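Local coordinates for MccB protein (Escherichia coli, PDB 6OM4) that helps build the antibiotic microcin C7, probably as an E1-like, ATP-using nucleotidyltransferase that joins adenylate to the MccA peptide through a phosphoramidate link, at residues A[3-8]-A[76-81]; A[117-122]-A[143-148]; A[208-213]-A[233-238]. One frame throughout, in Å; residues are numbered along the deposited sequence.

Contact 1: residues A[3-8]-A[76-81]; sequences YILGRY and FFIIPS. Unlike the reference sequence in segment 76-81: Ser81 (reference Gly).
Ile4 and Ile79 form the hydrogen-bonded pair of a short antiparallel ladder, in which strand 3-5 lies beside strand 78-80 in the small three-stranded sheet near the N terminus. Backbone bonds set the register. Ile4 N donates to Ile79 O and Ile79 N to Ile4 O, each over 2.9 Å, and Gly6 N continues the series to Phe77 O at 2.9 Å.

Apolar packing is split between the two faces. On one, Ile4 CG2 lies 3.9 Å from Ile79 CG1. On the other, Leu5 and Ile78 cross at about a right angle, with Leu5 CD1 3.8 Å from Ile78 CG2. Beta-branched isoleucine suits an extended strand, and Ile79 uses both branches, CG1 on Ile4 and CG2 on Tyr8. Helix 62-74 backs the Ile78 side: Ile78 rests on Phe69, whose ring also meets that of Tyr3 edge-to-face.

Gly6 fits because its CA lies over the Tyr8 ring, 3.8 Å above the plane toward the rim, where a CB would collide. Tyr8 CG sits between its own backbone N and carbonyl carbon (chi1 46°), which starts the ring back toward Gly6. Phe76, just past the preceding helix, closes it with a Schellman motif at positive phi and turns its carbonyl to Tyr8. The Tyr8 hydroxyl donates to Phe76 O over 2.7 Å, nearly along the C=O axis (172°), while the same OH meets Ile79 CG2 tip to tip at 3.4 Å.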
loop_
_atom_site.group_PDB
_atom_site.type_symbol
_atom_site.label_atom_id
_atom_site.label_comp_id
_atom_site.label_asym_id
_atom_site.label_seq_id
_atom_site.Cartn_x
_atom_site.Cartn_y
_atom_site.Cartn_z
ATOM N N TYR A 3 -10.395 -24.167 16.304
ATOM C CA TYR A 3 -9.349 -23.666 15.442
ATOM C C TYR A 3 -9.404 -24.389 14.096
ATOM O O TYR A 3 -9.876 -25.550 14.021
ATOM C CB TYR A 3 -7.980 -23.877 16.089
ATOM C CG TYR A 3 -7.755 -22.953 17.256
ATOM C CD1 TYR A 3 -7.334 -21.658 17.047
ATOM C CD2 TYR A 3 -8.003 -23.388 18.540
ATOM C CE1 TYR A 3 -7.096 -20.811 18.126
ATOM C CE2 TYR A 3 -7.793 -22.553 19.614
ATOM C CZ TYR A 3 -7.362 -21.261 19.401
ATOM O OH TYR A 3 -7.125 -20.436 20.464
ATOM N N ILE A 4 -8.861 -23.737 13.055
ATOM C CA ILE A 4 -8.789 -24.303 11.721
ATOM C C ILE A 4 -7.432 -23.944 11.099
ATOM O O ILE A 4 -6.880 -22.876 11.374
ATOM C CB ILE A 4 -9.966 -23.838 10.839
ATOM C CG1 ILE A 4 -10.039 -24.622 9.531
ATOM C CG2 ILE A 4 -9.982 -22.340 10.584
ATOM C CD1 ILE A 4 -11.405 -24.525 8.863
ATOM N N LEU A 5 -6.908 -24.867 10.291
ATOM C CA LEU A 5 -5.686 -24.632 9.531
ATOM C C LEU A 5 -6.004 -23.684 8.375
ATOM O O LEU A 5 -6.925 -23.925 7.608
ATOM C CB LEU A 5 -5.104 -25.946 9.012
ATOM C CG LEU A 5 -3.680 -25.873 8.429
ATOM C CD1 LEU A 5 -2.652 -25.617 9.506
ATOM C CD2 LEU A 5 -3.315 -27.150 7.727
ATOM N N GLY A 6 -5.270 -22.564 8.296
ATOM C CA GLY A 6 -5.420 -21.652 7.169
ATOM C C GLY A 6 -5.087 -22.337 5.842
ATOM O O GLY A 6 -4.223 -23.228 5.779
ATOM N N ARG A 7 -5.763 -21.923 4.763
ATOM C CA ARG A 7 -5.581 -22.542 3.458
ATOM C C ARG A 7 -4.216 -22.124 2.890
ATOM O O ARG A 7 -3.730 -22.733 1.941
ATOM C CB ARG A 7 -6.711 -22.164 2.497
ATOM C CG ARG A 7 -8.094 -22.634 2.928
ATOM C CD ARG A 7 -8.350 -24.105 2.714
ATOM N NE ARG A 7 -8.172 -24.560 1.332
ATOM C CZ ARG A 7 -9.127 -24.707 0.424
ATOM N NH1 ARG A 7 -10.396 -24.512 0.745
ATOM N NH2 ARG A 7 -8.797 -24.991 -0.828
ATOM N N TYR A 8 -3.578 -21.136 3.525
ATOM C CA TYR A 8 -2.307 -20.517 3.048
ATOM C C TYR A 8 -1.101 -21.230 3.660
ATOM O O TYR A 8 0.056 -20.815 3.448
ATOM C CB TYR A 8 -2.273 -19.003 3.306
ATOM C CG TYR A 8 -2.717 -18.641 4.690
ATOM C CD1 TYR A 8 -1.844 -18.713 5.751
ATOM C CD2 TYR A 8 -4.044 -18.360 4.943
ATOM C CE1 TYR A 8 -2.251 -18.474 7.045
ATOM C CE2 TYR A 8 -4.473 -18.092 6.227
ATOM C CZ TYR A 8 -3.582 -18.166 7.279
ATOM O OH TYR A 8 -4.046 -17.894 8.528
ATOM N N PHE A 76 0.112 -17.762 13.014
ATOM C CA PHE A 76 -1.236 -17.661 12.383
ATOM C C PHE A 76 -1.447 -18.741 11.318
ATOM O O PHE A 76 -2.299 -18.591 10.419
ATOM C CB PHE A 76 -1.508 -16.234 11.877
ATOM C CG PHE A 76 -1.096 -15.205 12.889
ATOM C CD1 PHE A 76 -1.706 -15.183 14.131
ATOM C CD2 PHE A 76 -0.075 -14.337 12.626
ATOM C CE1 PHE A 76 -1.292 -14.283 15.095
ATOM C CE2 PHE A 76 0.300 -13.394 13.570
ATOM C CZ PHE A 76 -0.287 -13.402 14.814
ATOM N N PHE A 77 -0.796 -19.909 11.489
ATOM C CA PHE A 77 -1.029 -21.058 10.618
ATOM C C PHE A 77 -2.339 -21.758 10.988
ATOM O O PHE A 77 -3.045 -22.293 10.126
ATOM C CB PHE A 77 0.155 -22.007 10.676
ATOM C CG PHE A 77 1.467 -21.443 10.185
ATOM C CD1 PHE A 77 1.522 -20.410 9.266
ATOM C CD2 PHE A 77 2.647 -22.037 10.585
ATOM C CE1 PHE A 77 2.740 -19.957 8.783
ATOM C CE2 PHE A 77 3.866 -21.581 10.103
ATOM C CZ PHE A 77 3.911 -20.548 9.198
ATOM N N ILE A 78 -2.641 -21.765 12.282
ATOM C CA ILE A 78 -3.998 -22.100 12.725
ATOM C C ILE A 78 -4.632 -20.819 13.265
ATOM O O ILE A 78 -3.949 -19.990 13.910
ATOM C CB ILE A 78 -4.049 -23.276 13.726
ATOM C CG1 ILE A 78 -3.294 -22.997 15.010
ATOM C CG2 ILE A 78 -3.599 -24.593 13.083
ATOM C CD1 ILE A 78 -3.546 -24.041 16.064
ATOM N N ILE A 79 -5.920 -20.640 12.942
ATOM C CA ILE A 79 -6.644 -19.435 13.276
ATOM C C ILE A 79 -7.980 -19.827 13.878
ATOM O O ILE A 79 -8.442 -20.960 13.703
ATOM C CB ILE A 79 -6.853 -18.524 12.053
ATOM C CG1 ILE A 79 -7.640 -19.249 10.966
ATOM C CG2 ILE A 79 -5.503 -17.986 11.577
ATOM C CD1 ILE A 79 -7.932 -18.408 9.761
ATOM N N PRO A 80 -8.635 -18.913 14.615
ATOM C CA PRO A 80 -9.981 -19.186 15.091
ATOM C C PRO A 80 -10.888 -19.576 13.920
ATOM O O PRO A 80 -10.890 -18.905 12.904
ATOM C CB PRO A 80 -10.410 -17.868 15.730
ATOM C CG PRO A 80 -9.121 -17.287 16.180
ATOM C CD PRO A 80 -8.151 -17.613 15.062
ATOM N N SER A 81 -11.699 -20.607 14.128
ATOM C CA SER A 81 -12.658 -21.059 13.151
ATOM C C SER A 81 -13.619 -19.914 12.784
ATOM O O SER A 81 -14.044 -19.798 11.606
ATOM C CB SER A 81 -13.426 -22.243 13.669
ATOM O OG SER A 81 -14.440 -22.597 12.764
#

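Contact 2: residues A[117-122]-A[143-148]; sequences KVVILG and ILIDND. With MG (magnesium ion), chain F; ND7 (5'-O-[(S)-amino(hydroxy)phosphoryl]adenosine), chain M.
Ile145 is a bump between two neighbours on the parallel partner strand. Its CD1, anti to CA (chi2 -175°), presses on Val119 CG1 at 3.6 Å, and its other branch, CG2, meets Leu121 CD1 at 3.8 Å. Val119 fits between Ile145 and Ile143, and the aliphatic CE of Lys117 lies across Ile143 CG1, which lets a lysine close the apolar row while its amine extends beyond. On the opposite face Ile120 and Leu144 lie side by side, with Ile120 CG1 4.0 Å from Leu144 CD2. Four backbone bonds alternate between the strands, the last from Gly122 N to Ile145 O.

At the strand ends the packing gives way to a binding hollow. Gly122, at a positive phi (106°), has its CA 3.5 Å from the ribose O4' of the adenosine phosphoramidate; a CB here would clash with O4' and press on the Leu121 carbonyl, so glycine suits the site. The Asp146 carboxylate grips the sugar by both hydroxyls: O2' donates to OD1 and O3' to OD2, each over 2.7 Å. OD1 also accepts from Asp148 N in an Asx turn, and OD2 from Cys123 N, which steadies the carboxylate. Asp148 OD2 binds a magnesium ion at 2.1 Å. An acidic residue from the second strand holding the ribose, beside a glycine turn after the first, is characteristic of a Rossmann-type beta-alpha-beta nucleotide site, consistent with the ThiF/E1 family.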
loop_
_atom_site.group_PDB
_atom_site.type_symbol
_atom_site.label_atom_id
_atom_site.label_comp_id
_atom_site.label_asym_id
_atom_site.label_seq_id
_atom_site.Cartn_x
_atom_site.Cartn_y
_atom_site.Cartn_z
ATOM N N LYS A 117 -13.313 6.209 2.564
ATOM C CA LYS A 117 -13.288 7.119 1.435
ATOM C C LYS A 117 -11.843 7.481 1.129
ATOM O O LYS A 117 -11.074 7.937 2.015
ATOM C CB LYS A 117 -14.142 8.339 1.790
ATOM C CG LYS A 117 -14.231 9.445 0.751
ATOM C CD LYS A 117 -14.931 10.704 1.317
ATOM C CE LYS A 117 -15.698 11.426 0.234
ATOM N NZ LYS A 117 -16.121 12.785 0.647
ATOM N N VAL A 118 -11.444 7.307 -0.141
ATOM C CA VAL A 118 -10.115 7.649 -0.545
ATOM C C VAL A 118 -10.176 8.652 -1.711
ATOM O O VAL A 118 -10.947 8.452 -2.643
ATOM C CB VAL A 118 -9.311 6.388 -0.944
ATOM C CG1 VAL A 118 -7.951 6.743 -1.495
ATOM C CG2 VAL A 118 -9.205 5.403 0.236
ATOM N N VAL A 119 -9.285 9.654 -1.684
ATOM C CA VAL A 119 -9.078 10.624 -2.758
ATOM C C VAL A 119 -7.850 10.192 -3.549
ATOM O O VAL A 119 -6.805 9.921 -2.984
ATOM C CB VAL A 119 -8.880 12.049 -2.201
ATOM C CG1 VAL A 119 -8.360 12.998 -3.259
ATOM C CG2 VAL A 119 -10.144 12.574 -1.585
ATOM N N ILE A 120 -8.011 10.093 -4.864
ATOM C CA ILE A 120 -6.885 9.929 -5.781
ATOM C C ILE A 120 -6.625 11.300 -6.434
ATOM O O ILE A 120 -7.367 11.728 -7.357
ATOM C CB ILE A 120 -7.197 8.857 -6.841
ATOM C CG1 ILE A 120 -7.750 7.574 -6.213
ATOM C CG2 ILE A 120 -5.984 8.589 -7.714
ATOM C CD1 ILE A 120 -6.721 6.749 -5.499
ATOM N N LEU A 121 -5.564 11.962 -5.982
ATOM C CA LEU A 121 -5.192 13.274 -6.509
ATOM C C LEU A 121 -4.127 13.037 -7.583
ATOM O O LEU A 121 -2.940 12.836 -7.271
ATOM C CB LEU A 121 -4.718 14.180 -5.365
ATOM C CG LEU A 121 -4.266 15.581 -5.783
ATOM C CD1 LEU A 121 -5.298 16.285 -6.648
ATOM C CD2 LEU A 121 -3.930 16.423 -4.559
ATOM N N GLY A 122 -4.593 12.998 -8.837
ATOM C CA GLY A 122 -3.770 12.653 -9.969
ATOM C C GLY A 122 -4.102 11.266 -10.452
ATOM O O GLY A 122 -3.868 10.293 -9.733
ATOM N N ILE A 143 -12.691 8.983 -4.933
ATOM C CA ILE A 143 -12.857 10.307 -5.560
ATOM C C ILE A 143 -11.643 10.536 -6.447
ATOM O O ILE A 143 -10.525 10.515 -5.954
ATOM C CB ILE A 143 -12.962 11.444 -4.533
ATOM C CG1 ILE A 143 -13.891 11.107 -3.372
ATOM C CG2 ILE A 143 -13.333 12.751 -5.237
ATOM C CD1 ILE A 143 -15.264 10.755 -3.756
ATOM N N LEU A 144 -11.886 10.691 -7.747
ATOM C CA LEU A 144 -10.849 10.880 -8.728
ATOM C C LEU A 144 -10.728 12.362 -9.100
ATOM O O LEU A 144 -11.700 12.991 -9.534
ATOM C CB LEU A 144 -11.193 10.060 -9.973
ATOM C CG LEU A 144 -11.512 8.600 -9.732
ATOM C CD1 LEU A 144 -12.141 8.019 -10.971
ATOM C CD2 LEU A 144 -10.256 7.842 -9.324
ATOM N N ILE A 145 -9.509 12.887 -9.001
ATOM C CA ILE A 145 -9.215 14.304 -9.299
ATOM C C ILE A 145 -8.114 14.401 -10.351
ATOM O O ILE A 145 -6.970 13.964 -10.148
ATOM C CB ILE A 145 -8.815 15.046 -8.011
ATOM C CG1 ILE A 145 -9.790 14.678 -6.884
ATOM C CG2 ILE A 145 -8.719 16.557 -8.240
ATOM C CD1 ILE A 145 -9.557 15.451 -5.579
ATOM N N ASP A 146 -8.461 15.057 -11.454
ATOM C CA ASP A 146 -7.520 15.348 -12.526
ATOM C C ASP A 146 -8.237 16.308 -13.464
ATOM O O ASP A 146 -9.464 16.412 -13.411
ATOM C CB ASP A 146 -7.078 14.073 -13.264
ATOM C CG ASP A 146 -5.665 14.129 -13.852
ATOM O OD1 ASP A 146 -5.337 15.110 -14.584
ATOM O OD2 ASP A 146 -4.865 13.216 -13.533
ATOM N N ASN A 147 -7.475 16.934 -14.357
ATOM C CA ASN A 147 -8.074 17.775 -15.370
ATOM C C ASN A 147 -7.482 17.455 -16.738
ATOM O O ASN A 147 -7.757 18.168 -17.682
ATOM C CB ASN A 147 -7.821 19.246 -15.074
ATOM C CG ASN A 147 -8.725 20.143 -15.882
ATOM O OD1 ASN A 147 -9.920 19.844 -16.003
ATOM N ND2 ASN A 147 -8.168 21.217 -16.433
ATOM N N ASP A 148 -6.732 16.348 -16.862
ATOM C CA ASP A 148 -6.074 16.027 -18.112
ATOM C C ASP A 148 -6.902 15.097 -19.018
ATOM O O ASP A 148 -7.772 14.345 -18.601
ATOM C CB ASP A 148 -4.725 15.382 -17.825
ATOM C CG ASP A 148 -3.722 15.427 -18.961
ATOM O OD1 ASP A 148 -3.888 16.258 -19.901
ATOM O OD2 ASP A 148 -2.746 14.639 -18.889
HETATM MG MG MG F . -1.055 14.257 -20.064
HETATM O O1A ND7 M . 2.423 12.142 -15.182
HETATM P PA ND7 M . 1.910 11.004 -14.347
HETATM O O2A ND7 M . 1.812 9.632 -15.000
HETATM N N3A ND7 M . 2.993 10.933 -13.041
HETATM O "O5'" ND7 M . 0.474 11.275 -13.731
HETATM C "C5'" ND7 M . 0.315 12.539 -13.016
HETATM C "C4'" ND7 M . -1.205 12.840 -13.065
HETATM C "C3'" ND7 M . -1.574 13.310 -14.513
HETATM O "O3'" ND7 M . -2.668 12.649 -15.021
HETATM C "C2'" ND7 M . -1.692 14.878 -14.302
HETATM O "O2'" ND7 M . -2.754 15.434 -15.172
HETATM C "C1'" ND7 M . -2.068 15.035 -13.025
HETATM O "O4'" ND7 M . -1.410 13.796 -12.213
HETATM N N9 ND7 M . -1.602 16.206 -12.339
HETATM C C4 ND7 M . -2.374 17.072 -11.625
HETATM C C5 ND7 M . -1.557 18.021 -11.123
HETATM N N7 ND7 M . -0.291 17.741 -11.509
HETATM C C8 ND7 M . -0.337 16.636 -12.227
HETATM N N3 ND7 M . -3.703 17.099 -11.394
HETATM C C2 ND7 M . -4.198 18.049 -10.660
HETATM N N1 ND7 M . -3.416 19.014 -10.163
HETATM C C6 ND7 M . -2.125 19.021 -10.361
HETATM N N6 ND7 M . -1.299 20.081 -9.812
HETATM O O HOH W 1 -1.715 15.829 -21.211
HETATM O O HOH W 2 0.574 14.024 -21.308
HETATM O O HOH W 3 -2.245 12.974 -21.133
HETATM O O HOH W 4 0.113 15.598 -18.783
#

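Contact 3: residues A[208-213]-A[233-238]; sequences IWVVSA and PYINAG. With ND7 (5'-O-[(S)-amino(hydroxy)phosphoryl]adenosine), chain M.
Trp209, Val211 and Ile235 lock strands 208-211 and 234-238 into a parallel ladder with axes 4.8 Å apart, through bonds from Trp209 N to Pro233 O, Ile235 N to Trp209 O and Val211 N to Ile235 O. Proline suits position 233 because this ladder uses its carbonyl and needs no N-H from it. Where the ladder ends, Ala237 N reaches Val211 O only weakly, at 3.5 Å, and a side chain adds a shorter bond to the same oxygen: Asn236 ND2 donates over 2.8 Å, arriving above the carbonyl plane, 36° out of it. Chi1 of -171° sets CG anti to the backbone N, and from there ND2 reaches Val211 O and packs against Val211 CG1 at 3.8 Å. A water joins ND2 (2.9 Å) to Ala213 O. Asparagine suits the place because its amide nitrogen donates to the strand while OD1 is hydrogen-bonded to a polar side chain of the bound peptide.

The strands belong to a right-handed beta-alpha-beta crossover of the Rossmann-like ThiF domain, with helix 219-230 between them. On one face Trp209 CB lies 3.9 Å from Tyr234 CB, and Val211 CG2 lies beside the same Tyr234 CB. The polar ends of both rings are held by outside partners: Trp209 NE1 by Pro204 O, Tyr234 OH by Asn224 ND2. Ile235 pairs with Val210 on the other face, where helix 292-311 covers it, and the Ile208 side chain crosses it obliquely, CD1 4.0 Å from Ile235 CG2. Beyond the strand, the small CB of Ala213 sits 3.6 Å from C4 of the adenine, with C5 as near.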
loop_
_atom_site.group_PDB
_atom_site.type_symbol
_atom_site.label_atom_id
_atom_site.label_comp_id
_atom_site.label_asym_id
_atom_site.label_seq_id
_atom_site.Cartn_x
_atom_site.Cartn_y
_atom_site.Cartn_z
ATOM N N ILE A 208 -7.942 9.070 3.684
ATOM C CA ILE A 208 -6.573 9.312 3.224
ATOM C C ILE A 208 -6.626 9.876 1.797
ATOM O O ILE A 208 -7.542 9.541 0.998
ATOM C CB ILE A 208 -5.718 8.030 3.327
ATOM C CG1 ILE A 208 -4.253 8.353 3.041
ATOM C CG2 ILE A 208 -6.280 6.912 2.441
ATOM C CD1 ILE A 208 -3.274 7.282 3.497
ATOM N N TRP A 209 -5.684 10.774 1.505
ATOM C CA TRP A 209 -5.391 11.191 0.168
ATOM C C TRP A 209 -4.219 10.382 -0.387
ATOM O O TRP A 209 -3.125 10.331 0.221
ATOM C CB TRP A 209 -4.994 12.668 0.143
ATOM C CG TRP A 209 -6.093 13.639 0.455
ATOM C CD1 TRP A 209 -7.376 13.409 0.842
ATOM C CD2 TRP A 209 -5.932 15.062 0.380
ATOM N NE1 TRP A 209 -8.041 14.612 0.990
ATOM C CE2 TRP A 209 -7.158 15.638 0.762
ATOM C CE3 TRP A 209 -4.856 15.885 0.029
ATOM C CZ2 TRP A 209 -7.338 17.030 0.755
ATOM C CZ3 TRP A 209 -5.033 17.250 0.029
ATOM C CH2 TRP A 209 -6.237 17.807 0.447
ATOM N N VAL A 210 -4.402 9.917 -1.625
ATOM C CA VAL A 210 -3.333 9.401 -2.395
ATOM C C VAL A 210 -2.833 10.549 -3.265
ATOM O O VAL A 210 -3.542 10.994 -4.155
ATOM C CB VAL A 210 -3.765 8.205 -3.260
ATOM C CG1 VAL A 210 -2.635 7.792 -4.201
ATOM C CG2 VAL A 210 -4.248 7.030 -2.397
ATOM N N VAL A 211 -1.592 10.959 -3.037
ATOM C CA VAL A 211 -1.031 12.111 -3.704
ATOM C C VAL A 211 -0.157 11.604 -4.850
ATOM O O VAL A 211 1.007 11.213 -4.649
ATOM C CB VAL A 211 -0.266 13.035 -2.737
ATOM C CG1 VAL A 211 0.239 14.259 -3.457
ATOM C CG2 VAL A 211 -1.134 13.409 -1.550
ATOM N N SER A 212 -0.779 11.586 -6.033
ATOM C CA SER A 212 -0.234 10.973 -7.253
ATOM C C SER A 212 -0.243 12.002 -8.394
ATOM O O SER A 212 -0.497 11.649 -9.561
ATOM C CB SER A 212 -0.978 9.684 -7.620
ATOM O OG SER A 212 -2.419 9.742 -7.478
ATOM N N ALA A 213 0.031 13.264 -8.038
ATOM C CA ALA A 213 0.106 14.422 -8.913
ATOM C C ALA A 213 1.433 15.103 -8.604
ATOM O O ALA A 213 1.903 15.025 -7.463
ATOM C CB ALA A 213 -1.068 15.336 -8.716
ATOM N N PRO A 233 -4.746 12.733 6.693
ATOM C CA PRO A 233 -3.697 11.783 6.314
ATOM C C PRO A 233 -3.472 11.763 4.789
ATOM O O PRO A 233 -4.408 11.901 4.029
ATOM C CB PRO A 233 -4.164 10.418 6.856
ATOM C CG PRO A 233 -5.316 10.756 7.825
ATOM C CD PRO A 233 -5.887 12.089 7.376
ATOM N N TYR A 234 -2.224 11.531 4.374
ATOM C CA TYR A 234 -1.932 11.350 2.949
ATOM C C TYR A 234 -0.763 10.382 2.773
ATOM O O TYR A 234 0.016 10.154 3.686
ATOM C CB TYR A 234 -1.661 12.686 2.245
ATOM C CG TYR A 234 -0.317 13.288 2.533
ATOM C CD1 TYR A 234 0.806 12.888 1.815
ATOM C CD2 TYR A 234 -0.132 14.266 3.503
ATOM C CE1 TYR A 234 2.051 13.439 2.046
ATOM C CE2 TYR A 234 1.120 14.815 3.751
ATOM C CZ TYR A 234 2.229 14.398 3.025
ATOM O OH TYR A 234 3.517 14.838 3.209
ATOM N N ILE A 235 -0.645 9.840 1.563
ATOM C CA ILE A 235 0.518 9.117 1.173
ATOM C C ILE A 235 0.962 9.598 -0.215
ATOM O O ILE A 235 0.129 9.839 -1.067
ATOM C CB ILE A 235 0.263 7.604 1.215
ATOM C CG1 ILE A 235 1.576 6.869 0.931
ATOM C CG2 ILE A 235 -0.899 7.187 0.305
ATOM C CD1 ILE A 235 1.519 5.378 1.145
ATOM N N ASN A 236 2.264 9.821 -0.374
ATOM C CA ASN A 236 2.822 10.209 -1.679
ATOM C C ASN A 236 3.398 8.955 -2.338
ATOM O O ASN A 236 3.893 8.091 -1.660
ATOM C CB ASN A 236 3.840 11.335 -1.486
ATOM C CG ASN A 236 4.347 11.994 -2.744
ATOM O OD1 ASN A 236 5.518 12.366 -2.769
ATOM N ND2 ASN A 236 3.482 12.247 -3.728
ATOM N N ALA A 237 3.365 8.872 -3.686
ATOM C CA ALA A 237 4.116 7.826 -4.368
ATOM C C ALA A 237 4.458 8.316 -5.764
ATOM O O ALA A 237 3.802 9.216 -6.281
ATOM C CB ALA A 237 3.313 6.540 -4.467
ATOM N N GLY A 238 5.455 7.671 -6.362
ATOM C CA GLY A 238 5.857 7.994 -7.693
ATOM C C GLY A 238 7.238 7.442 -7.961
ATOM O O GLY A 238 7.534 6.338 -7.589
HETATM O O1A ND7 M . 2.423 12.142 -15.182
HETATM P PA ND7 M . 1.910 11.004 -14.347
HETATM O O2A ND7 M . 1.812 9.632 -15.000
HETATM N N3A ND7 M . 2.993 10.933 -13.041
HETATM O "O5'" ND7 M . 0.474 11.275 -13.731
HETATM C "C5'" ND7 M . 0.315 12.539 -13.016
HETATM C "C4'" ND7 M . -1.205 12.840 -13.065
HETATM C "C3'" ND7 M . -1.574 13.310 -14.513
HETATM O "O3'" ND7 M . -2.668 12.649 -15.021
HETATM C "C2'" ND7 M . -1.692 14.878 -14.302
HETATM O "O2'" ND7 M . -2.754 15.434 -15.172
HETATM C "C1'" ND7 M . -2.068 15.035 -13.025
HETATM O "O4'" ND7 M . -1.410 13.796 -12.213
HETATM N N9 ND7 M . -1.602 16.206 -12.339
HETATM C C4 ND7 M . -2.374 17.072 -11.625
HETATM C C5 ND7 M . -1.557 18.021 -11.123
HETATM N N7 ND7 M . -0.291 17.741 -11.509
HETATM C C8 ND7 M . -0.337 16.636 -12.227
HETATM N N3 ND7 M . -3.703 17.099 -11.394
HETATM C C2 ND7 M . -4.198 18.049 -10.660
HETATM N N1 ND7 M . -3.416 19.014 -10.163
HETATM C C6 ND7 M . -2.125 19.021 -10.361
HETATM N N6 ND7 M . -1.299 20.081 -9.812
HETATM O O HOH W 5 4.091 14.080 -5.930
#

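Overall arrangement
From the N terminus, contact 1 comes first: strand 78-80 returns to strand 2-5 and closes a loop of 67 residues, finishing a small sheet at one end of the molecule. Contact 2 then closes a 20-residue connection through helix 125-136, and contact 3 one of 19 residues through helix 219-230. The three follow in series, neither nested nor crossed. Contact 1 lies about 38 Å, centre to centre, from contact 2 and touches neither of the others. Contacts 2 and 3 share one mixed sheet, in which strands 117-121 and 208-211 are neighbours; Ser212 OG probably bonds to Gly122 O, and both contacts border the adenosine ligand.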